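Galectin (Ovis aries, PDB 6N44) probably acts as a carbohydrate-binding lectin of the galectin family, with a site for beta-D-galactose. Local coordinates at residues Ile52-Trp57 / Tyr101-Asn106; Val64-Lys69 / Ala114-Leu119. All coordinates share one frame; numbering follows the deposited sequence.

Interaction 1: residues Ile52-Trp57 / Tyr101-Asn106; sequences IPFRFW and YQVFVN
F54 and Y101 meet ring on ring, and this stack carries most of the contact. The ring centroids lie 4.3 Å apart with the planes inclined by 28°, and the side chains lie alongside, pointing opposite ways. F54 CD2 sits over the centre of the Y101 ring, 3.5 Å from Y101 CG. The overlap continues back to the root of the side chain, where F54 CB rests 3.5 Å from Y101 CE1. With CG anti to the backbone N (chi1 175°), F54 directs its ring from strand 54-57 toward the other sheet. F113 also stacks with F54 and touches Y101.

Methyl-to-ring contacts continue the packing. V103 presents its two methyls to two different phenylalanines: CG2 comes to the edge of the F54 ring, near its plane, 4.4 Å from F54 CZ, while V103 CG1 approaches F56 CE1 obliquely at 3.9 Å. F56 also meets F94 edge-to-face. No hydrogen bond joins the two segments, so side chains alone bridge them.

The geometry shows how one strand can serve two environments. Strands 54-57 and 101-105 run nearly parallel (18°) with their axes 10.7 Å apart, a distance set by packing between sheets. F54 and F56 point inward, whereas R55, between them, faces the other way, forms a salt bridge with D41 and belongs to the galactose-binding site. Here this packing, with an aromatic core behind the sugar-binding face, forms the interior of the jelly-roll beta-sandwich of the galectin carbohydrate-recognition domain.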
ATOM      1  N   ILE A  52      -4.431 -11.589 -18.821  1.00 13.69           N
ATOM      2  CA  ILE A  52      -4.849 -11.099 -17.515  1.00 14.41           C
ATOM      3  C   ILE A  52      -3.922 -11.726 -16.486  1.00 16.21           C
ATOM      4  O   ILE A  52      -4.148 -12.863 -16.037  1.00 14.23           O
ATOM      5  CB  ILE A  52      -6.324 -11.411 -17.202  1.00 16.57           C
ATOM      6  CG1 ILE A  52      -7.246 -10.804 -18.265  1.00 14.19           C
ATOM      7  CG2 ILE A  52      -6.691 -10.895 -15.775  1.00  9.42           C
ATOM      8  CD1 ILE A  52      -8.745 -11.063 -18.001  1.00 15.75           C
ATOM      9  N   PRO A  53      -2.865 -11.019 -16.105  1.00 11.87           N
ATOM     10  CA  PRO A  53      -1.963 -11.518 -15.059  1.00 14.64           C
ATOM     11  C   PRO A  53      -2.660 -11.955 -13.781  1.00 13.18           C
ATOM     12  O   PRO A  53      -2.211 -12.919 -13.144  1.00 11.19           O
ATOM     13  CB  PRO A  53      -1.046 -10.314 -14.817  1.00 11.91           C
ATOM     14  CG  PRO A  53      -0.976  -9.657 -16.154  1.00 12.71           C
ATOM     15  CD  PRO A  53      -2.371  -9.783 -16.723  1.00 11.96           C
ATOM     16  N   PHE A  54      -3.743 -11.290 -13.370  1.00 12.77           N
ATOM     17  CA  PHE A  54      -4.356 -11.625 -12.086  1.00 12.23           C
ATOM     18  C   PHE A  54      -5.831 -11.254 -12.121  1.00 11.71           C
ATOM     19  O   PHE A  54      -6.178 -10.068 -12.172  1.00 12.26           O
ATOM     20  CB  PHE A  54      -3.630 -10.915 -10.942  1.00  9.94           C
ATOM     21  CG  PHE A  54      -4.261 -11.111  -9.589  1.00 13.18           C
ATOM     22  CD1 PHE A  54      -4.743 -12.355  -9.198  1.00 12.15           C
ATOM     23  CD2 PHE A  54      -4.348 -10.045  -8.687  1.00 12.98           C
ATOM     24  CE1 PHE A  54      -5.300 -12.538  -7.938  1.00 11.43           C
ATOM     25  CE2 PHE A  54      -4.929 -10.215  -7.421  1.00 10.56           C
ATOM     26  CZ  PHE A  54      -5.405 -11.464  -7.050  1.00 11.55           C
ATOM     27  N   ARG A  55      -6.693 -12.264 -12.071  1.00 10.72           N
ATOM     28  CA  ARG A  55      -8.125 -12.074 -11.891  1.00 10.81           C
ATOM     29  C   ARG A  55      -8.507 -12.582 -10.511  1.00 10.76           C
ATOM     30  O   ARG A  55      -8.142 -13.701 -10.129  1.00 14.34           O
ATOM     31  CB  ARG A  55      -8.954 -12.805 -12.965  1.00  9.92           C
ATOM     32  CG  ARG A  55     -10.442 -12.953 -12.585  1.00 13.08           C
ATOM     33  CD  ARG A  55     -11.344 -13.455 -13.743  1.00 13.30           C
ATOM     34  NE  ARG A  55     -11.410 -12.472 -14.815  1.00 16.32           N
ATOM     35  CZ  ARG A  55     -12.112 -12.620 -15.935  1.00 18.30           C
ATOM     36  NH1 ARG A  55     -12.829 -13.720 -16.139  1.00 16.32           N
ATOM     37  NH2 ARG A  55     -12.102 -11.656 -16.843  1.00 16.61           N
ATOM     38  N   PHE A  56      -9.245 -11.764  -9.781  1.00  8.69           N
ATOM     39  CA  PHE A  56      -9.818 -12.106  -8.487  1.00 10.70           C
ATOM     40  C   PHE A  56     -11.326 -12.141  -8.662  1.00  8.96           C
ATOM     41  O   PHE A  56     -11.919 -11.153  -9.109  1.00 10.99           O
ATOM     42  CB  PHE A  56      -9.422 -11.069  -7.422  1.00  6.89           C
ATOM     43  CG  PHE A  56     -10.094 -11.261  -6.061  1.00  8.09           C
ATOM     44  CD1 PHE A  56      -9.468 -11.981  -5.053  1.00  9.55           C
ATOM     45  CD2 PHE A  56     -11.322 -10.676  -5.783  1.00  9.69           C
ATOM     46  CE1 PHE A  56     -10.070 -12.141  -3.789  1.00  9.03           C
ATOM     47  CE2 PHE A  56     -11.929 -10.824  -4.523  1.00 11.37           C
ATOM     48  CZ  PHE A  56     -11.292 -11.558  -3.525  1.00  9.47           C
ATOM     49  N   TRP A  57     -11.937 -13.263  -8.295  1.00 11.40           N
ATOM     50  CA  TRP A  57     -13.356 -13.501  -8.514  1.00 10.91           C
ATOM     51  C   TRP A  57     -13.975 -14.011  -7.228  1.00 10.97           C
ATOM     52  O   TRP A  57     -13.424 -14.902  -6.576  1.00  9.62           O
ATOM     53  CB  TRP A  57     -13.570 -14.517  -9.645  1.00 15.03           C
ATOM     54  CG  TRP A  57     -15.018 -14.862  -9.908  1.00 14.59           C
ATOM     55  CD1 TRP A  57     -15.869 -14.224 -10.765  1.00 18.14           C
ATOM     56  CD2 TRP A  57     -15.770 -15.934  -9.321  1.00 15.87           C
ATOM     57  NE1 TRP A  57     -17.106 -14.827 -10.744  1.00 17.88           N
ATOM     58  CE2 TRP A  57     -17.074 -15.874  -9.860  1.00 16.52           C
ATOM     59  CE3 TRP A  57     -15.472 -16.930  -8.384  1.00 18.31           C
ATOM     60  CZ2 TRP A  57     -18.073 -16.787  -9.515  1.00 19.70           C
ATOM     61  CZ3 TRP A  57     -16.475 -17.836  -8.030  1.00 18.92           C
ATOM     62  CH2 TRP A  57     -17.757 -17.758  -8.602  1.00 21.97           C
ATOM     63  N   TYR A 101       0.659 -10.748  -5.061  1.00 12.31           N
ATOM     64  CA  TYR A 101      -0.395  -9.876  -4.558  1.00 10.68           C
ATOM     65  C   TYR A 101      -0.841 -10.394  -3.205  1.00 12.87           C
ATOM     66  O   TYR A 101      -0.984 -11.607  -3.018  1.00 13.04           O
ATOM     67  CB  TYR A 101      -1.616  -9.851  -5.478  1.00  8.95           C
ATOM     68  CG  TYR A 101      -1.342  -9.496  -6.913  1.00 11.01           C
ATOM     69  CD1 TYR A 101      -0.924 -10.463  -7.819  1.00 11.72           C
ATOM     70  CD2 TYR A 101      -1.540  -8.200  -7.371  1.00  7.75           C
ATOM     71  CE1 TYR A 101      -0.682 -10.139  -9.146  1.00 10.14           C
ATOM     72  CE2 TYR A 101      -1.310  -7.872  -8.690  1.00 13.49           C
ATOM     73  CZ  TYR A 101      -0.883  -8.844  -9.575  1.00 11.23           C
ATOM     74  OH  TYR A 101      -0.638  -8.502 -10.894  1.00 14.28           O
ATOM     75  N   GLN A 102      -1.091  -9.474  -2.271  1.00  9.26           N
ATOM     76  CA  GLN A 102      -1.722  -9.810  -1.002  1.00 11.37           C
ATOM     77  C   GLN A 102      -3.113  -9.185  -0.975  1.00  9.43           C
ATOM     78  O   GLN A 102      -3.297  -8.042  -1.404  1.00 11.36           O
ATOM     79  CB  GLN A 102      -0.892  -9.324   0.191  1.00 10.62           C
ATOM     80  CG  GLN A 102       0.562  -9.811   0.215  1.00 13.90           C
ATOM     81  CD  GLN A 102       1.235  -9.589   1.579  1.00 18.32           C
ATOM     82  OE1 GLN A 102       0.776  -8.781   2.379  1.00 15.24           O
ATOM     83  NE2 GLN A 102       2.312 -10.328   1.846  1.00 16.34           N
ATOM     84  N   VAL A 103      -4.094  -9.940  -0.492  1.00  8.21           N
ATOM     85  CA  VAL A 103      -5.485  -9.513  -0.509  1.00  8.94           C
ATOM     86  C   VAL A 103      -5.970  -9.384   0.925  1.00 11.38           C
ATOM     87  O   VAL A 103      -5.782 -10.298   1.740  1.00 13.80           O
ATOM     88  CB  VAL A 103      -6.374 -10.489  -1.307  1.00 12.54           C
ATOM     89  CG1 VAL A 103      -7.802  -9.939  -1.429  1.00 15.04           C
ATOM     90  CG2 VAL A 103      -5.775 -10.749  -2.681  1.00 12.45           C
ATOM     91  N   PHE A 104      -6.601  -8.254   1.219  1.00  9.99           N
ATOM     92  CA  PHE A 104      -7.196  -7.958   2.510  1.00  9.46           C
ATOM     93  C   PHE A 104      -8.634  -7.527   2.284  1.00 12.01           C
ATOM     94  O   PHE A 104      -8.948  -6.859   1.292  1.00 11.80           O
ATOM     95  CB  PHE A 104      -6.448  -6.826   3.256  1.00 12.18           C
ATOM     96  CG  PHE A 104      -5.000  -7.112   3.498  1.00 10.67           C
ATOM     97  CD1 PHE A 104      -4.565  -7.545   4.748  1.00 13.28           C
ATOM     98  CD2 PHE A 104      -4.073  -6.960   2.478  1.00 11.55           C
ATOM     99  CE1 PHE A 104      -3.212  -7.803   4.984  1.00 12.61           C
ATOM    100  CE2 PHE A 104      -2.721  -7.222   2.698  1.00 11.86           C
ATOM    101  CZ  PHE A 104      -2.299  -7.654   3.963  1.00 10.04           C
ATOM    102  N   VAL A 105      -9.503  -7.920   3.203  1.00 12.03           N
ATOM    103  CA  VAL A 105     -10.868  -7.435   3.259  1.00  9.89           C
ATOM    104  C   VAL A 105     -11.109  -6.928   4.674  1.00 14.69           C
ATOM    105  O   VAL A 105     -10.873  -7.657   5.644  1.00 12.58           O
ATOM    106  CB  VAL A 105     -11.880  -8.535   2.887  1.00 15.04           C
ATOM    107  CG1 VAL A 105     -13.298  -8.003   3.066  1.00 14.41           C
ATOM    108  CG2 VAL A 105     -11.646  -9.034   1.458  1.00 11.08           C
ATOM    109  N   ASN A 106     -11.572  -5.686   4.793  1.00 12.42           N
ATOM    110  CA  ASN A 106     -11.844  -5.066   6.092  1.00 13.09           C
ATOM    111  C   ASN A 106     -10.658  -5.224   7.043  1.00 15.08           C
ATOM    112  O   ASN A 106     -10.802  -5.604   8.205  1.00 14.25           O
ATOM    113  CB  ASN A 106     -13.125  -5.632   6.699  1.00 17.83           C
ATOM    114  CG  ASN A 106     -14.331  -5.409   5.797  1.00 17.77           C
ATOM    115  OD1 ASN A 106     -14.401  -4.404   5.106  1.00 14.80           O
ATOM    116  ND2 ASN A 106     -15.265  -6.357   5.782  1.00 19.43           N
TER

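Interaction 2: residues Val64-Lys69 / Ala114-Leu119; sequences VMNTLK and AHRLPL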
ATOM      1  N   VAL A  64     -12.025 -17.379  -6.395  1.00 13.52           N
ATOM      2  CA  VAL A  64     -11.184 -18.021  -7.396  1.00 13.12           C
ATOM      3  C   VAL A  64     -10.219 -16.982  -7.961  1.00 14.43           C
ATOM      4  O   VAL A  64     -10.639 -15.883  -8.344  1.00 14.98           O
ATOM      5  CB  VAL A  64     -12.020 -18.665  -8.517  1.00 14.11           C
ATOM      6  CG1 VAL A  64     -11.096 -19.327  -9.540  1.00 14.93           C
ATOM      7  CG2 VAL A  64     -13.000 -19.675  -7.928  1.00 17.14           C
ATOM      8  N   MET A  65      -8.933 -17.326  -8.014  1.00 14.02           N
ATOM      9  CA  MET A  65      -7.922 -16.474  -8.628  1.00 16.94           C
ATOM     10  C   MET A  65      -7.205 -17.247  -9.722  1.00 16.66           C
ATOM     11  O   MET A  65      -6.912 -18.432  -9.558  1.00 17.26           O
ATOM     12  CB  MET A  65      -6.917 -15.970  -7.592  1.00 14.27           C
ATOM     13  CG  MET A  65      -7.579 -15.136  -6.480  1.00 11.71           C
ATOM     14  SD  MET A  65      -6.465 -14.765  -5.120  1.00 19.68           S
ATOM     15  CE  MET A  65      -6.430 -16.325  -4.229  1.00 18.30           C
ATOM     16  N   ASN A  66      -6.906 -16.579 -10.830  1.00 13.59           N
ATOM     17  CA  ASN A  66      -6.286 -17.270 -11.951  1.00 17.15           C
ATOM     18  C   ASN A  66      -5.579 -16.259 -12.837  1.00 15.14           C
ATOM     19  O   ASN A  66      -5.662 -15.048 -12.625  1.00 15.51           O
ATOM     20  CB  ASN A  66      -7.322 -18.067 -12.745  1.00 16.07           C
ATOM     21  CG  ASN A  66      -6.743 -19.326 -13.347  1.00 20.68           C
ATOM     22  OD1 ASN A  66      -5.523 -19.473 -13.452  1.00 18.20           O
ATOM     23  ND2 ASN A  66      -7.617 -20.251 -13.742  1.00 17.93           N
ATOM     24  N   THR A  67      -4.899 -16.781 -13.855  1.00 14.65           N
ATOM     25  CA  THR A  67      -4.137 -16.012 -14.821  1.00 13.50           C
ATOM     26  C   THR A  67      -4.525 -16.470 -16.217  1.00 18.87           C
ATOM     27  O   THR A  67      -4.601 -17.677 -16.480  1.00 16.63           O
ATOM     28  CB  THR A  67      -2.626 -16.206 -14.623  1.00 13.15           C
ATOM     29  OG1 THR A  67      -2.241 -15.712 -13.330  1.00 15.93           O
ATOM     30  CG2 THR A  67      -1.856 -15.479 -15.698  1.00 15.28           C
ATOM     31  N   LEU A  68      -4.778 -15.510 -17.095  1.00 17.00           N
ATOM     32  CA  LEU A  68      -5.048 -15.760 -18.506  1.00 18.50           C
ATOM     33  C   LEU A  68      -3.792 -15.391 -19.280  1.00 19.76           C
ATOM     34  O   LEU A  68      -3.423 -14.213 -19.344  1.00 16.79           O
ATOM     35  CB  LEU A  68      -6.245 -14.946 -18.993  1.00 11.76           C
ATOM     36  CG  LEU A  68      -6.517 -15.100 -20.501  1.00 21.36           C
ATOM     37  CD1 LEU A  68      -7.028 -16.503 -20.836  1.00 19.19           C
ATOM     38  CD2 LEU A  68      -7.489 -14.048 -21.000  1.00 16.83           C
ATOM     39  N   LYS A  69      -3.138 -16.393 -19.870  1.00 22.01           N
ATOM     40  CA  LYS A  69      -1.898 -16.198 -20.615  1.00 22.40           C
ATOM     41  C   LYS A  69      -2.059 -16.804 -22.005  1.00 31.01           C
ATOM     42  O   LYS A  69      -2.236 -18.019 -22.132  1.00 28.95           O
ATOM     43  CB  LYS A  69      -0.724 -16.845 -19.881  1.00 21.92           C
ATOM     44  CG  LYS A  69       0.530 -16.997 -20.726  1.00 32.63           C
ATOM     45  CD  LYS A  69       1.765 -16.915 -19.850  1.00 36.38           C
ATOM     46  CE  LYS A  69       3.019 -17.449 -20.533  1.00 38.25           C
ATOM     47  NZ  LYS A  69       4.015 -17.868 -19.499  1.00 38.34           N
ATOM     48  N   ALA A 114       0.806 -15.586  -5.912  1.00 13.36           N
ATOM     49  CA  ALA A 114       2.144 -15.450  -6.482  1.00 13.96           C
ATOM     50  C   ALA A 114       2.089 -14.971  -7.930  1.00 17.64           C
ATOM     51  O   ALA A 114       1.253 -15.418  -8.716  1.00 18.15           O
ATOM     52  CB  ALA A 114       2.869 -16.799  -6.409  1.00 17.52           C
ATOM     53  N   HIS A 115       2.993 -14.062  -8.294  1.00 15.07           N
ATOM     54  CA  HIS A 115       2.976 -13.537  -9.651  1.00 14.49           C
ATOM     55  C   HIS A 115       3.228 -14.666 -10.646  1.00 18.33           C
ATOM     56  O   HIS A 115       4.094 -15.520 -10.439  1.00 20.39           O
ATOM     57  CB  HIS A 115       4.027 -12.433  -9.833  1.00 11.39           C
ATOM     58  CG  HIS A 115       3.722 -11.178  -9.077  1.00 18.02           C
ATOM     59  ND1 HIS A 115       2.651 -10.365  -9.385  1.00 15.87           N
ATOM     60  CD2 HIS A 115       4.341 -10.600  -8.017  1.00 14.67           C
ATOM     61  CE1 HIS A 115       2.623  -9.342  -8.546  1.00 15.67           C
ATOM     62  NE2 HIS A 115       3.637  -9.464  -7.704  1.00 13.38           N
ATOM     63  N   ARG A 116       2.457 -14.670 -11.723  1.00 14.45           N
ATOM     64  CA  ARG A 116       2.638 -15.633 -12.799  1.00 18.62           C
ATOM     65  C   ARG A 116       3.101 -14.979 -14.083  1.00 16.91           C
ATOM     66  O   ARG A 116       3.910 -15.553 -14.809  1.00 20.71           O
ATOM     67  CB  ARG A 116       1.338 -16.399 -13.048  1.00 16.61           C
ATOM     68  CG  ARG A 116       0.912 -17.285 -11.898  1.00 14.25           C
ATOM     69  CD  ARG A 116      -0.307 -18.083 -12.306  1.00 15.54           C
ATOM     70  NE  ARG A 116      -1.042 -18.631 -11.175  1.00 19.66           N
ATOM     71  CZ  ARG A 116      -2.144 -19.362 -11.304  1.00 20.21           C
ATOM     72  NH1 ARG A 116      -2.610 -19.635 -12.516  1.00 16.85           N
ATOM     73  NH2 ARG A 116      -2.778 -19.817 -10.232  1.00 18.71           N
ATOM     74  N   LEU A 117       2.605 -13.792 -14.360  1.00 13.62           N
ATOM     75  CA  LEU A 117       3.074 -12.870 -15.367  1.00 17.51           C
ATOM     76  C   LEU A 117       3.667 -11.650 -14.677  1.00 14.41           C
ATOM     77  O   LEU A 117       3.263 -11.320 -13.558  1.00 15.45           O
ATOM     78  CB  LEU A 117       1.929 -12.441 -16.296  1.00 15.73           C
ATOM     79  CG  LEU A 117       1.441 -13.553 -17.222  1.00 16.06           C
ATOM     80  CD1 LEU A 117       0.186 -13.147 -17.977  1.00 15.76           C
ATOM     81  CD2 LEU A 117       2.578 -13.896 -18.187  1.00 18.67           C
ATOM     82  N   PRO A 118       4.622 -10.961 -15.306  1.00 18.88           N
ATOM     83  CA  PRO A 118       5.270  -9.819 -14.638  1.00 14.46           C
ATOM     84  C   PRO A 118       4.271  -8.740 -14.235  1.00 16.67           C
ATOM     85  O   PRO A 118       3.382  -8.362 -15.007  1.00 14.74           O
ATOM     86  CB  PRO A 118       6.250  -9.301 -15.701  1.00 16.15           C
ATOM     87  CG  PRO A 118       6.467 -10.489 -16.638  1.00 16.91           C
ATOM     88  CD  PRO A 118       5.140 -11.175 -16.673  1.00 12.33           C
ATOM     89  N   LEU A 119       4.440  -8.218 -13.015  1.00 12.24           N
ATOM     90  CA  LEU A 119       3.537  -7.169 -12.564  1.00 13.95           C
ATOM     91  C   LEU A 119       3.682  -5.935 -13.439  1.00 13.94           C
ATOM     92  O   LEU A 119       2.729  -5.160 -13.583  1.00 15.54           O
ATOM     93  CB  LEU A 119       3.787  -6.845 -11.082  1.00 14.21           C
ATOM     94  CG  LEU A 119       5.156  -6.286 -10.672  1.00 11.20           C
ATOM     95  CD1 LEU A 119       5.153  -4.765 -10.789  1.00 13.71           C
ATOM     96  CD2 LEU A 119       5.515  -6.720  -9.257  1.00 13.90           C
TER
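R116 runs its side chain alongside T67 and reaches N66 with its guanidinium. R116 NH1 makes a weak, bent hydrogen bond to N66 OD1 (3.1 Å, 127° at the hydrogen), with the amide and guanidinium planes 70° apart. On the way the methylene R116 CD passes 3.2 Å from T67 OG1, the arginine chain being extended from CG to NE. L117 adds apolar contacts: it touches T67 CG2 through CD1 at 3.8 Å, and its other methyl, CD2, lies 3.5 Å from K69 CD.

The segments join strand 62-69 of the sugar-binding sheet of the galectin beta-sandwich to the loop that follows strand 108-114, and N66 itself is a galactose-binding residue.

A second shell fixes the polar groups. N66 OD1 also accepts the backbone N of T67 at 2.8 Å, a donor tilted 32° from the carbonyl plane, while N66 ND2 bonds to the carbonyl of G74. T67 OG1 is hydrogen-bonded to P53 O, and R116 NH2 makes a hydrogen bond to K75 O, so the guanidinium spans strand 62-69 and its neighbour 72-80.

In the fold
After strands 10-13, 19-28 and 37-43, the chain reaches strand 52-59, and its hairpin partner 62-69 follows directly. The chain then passes through strands 72-80 and 90-97 to 101-106, where interaction 1 closes its loop back to 52-57, and continues through strand 108-114 to 114-119, where interaction 2 closes on 64-69. The segments alternate, so the two loops cross. Interaction 1 joins the sheet of 52-59 and 62-69 to that of 100-105 and 108-114 through the core; interaction 2 ties a loop leaving the latter sheet to the end of strand 62-69. They also meet directly: the rings of Y101 and H115 touch.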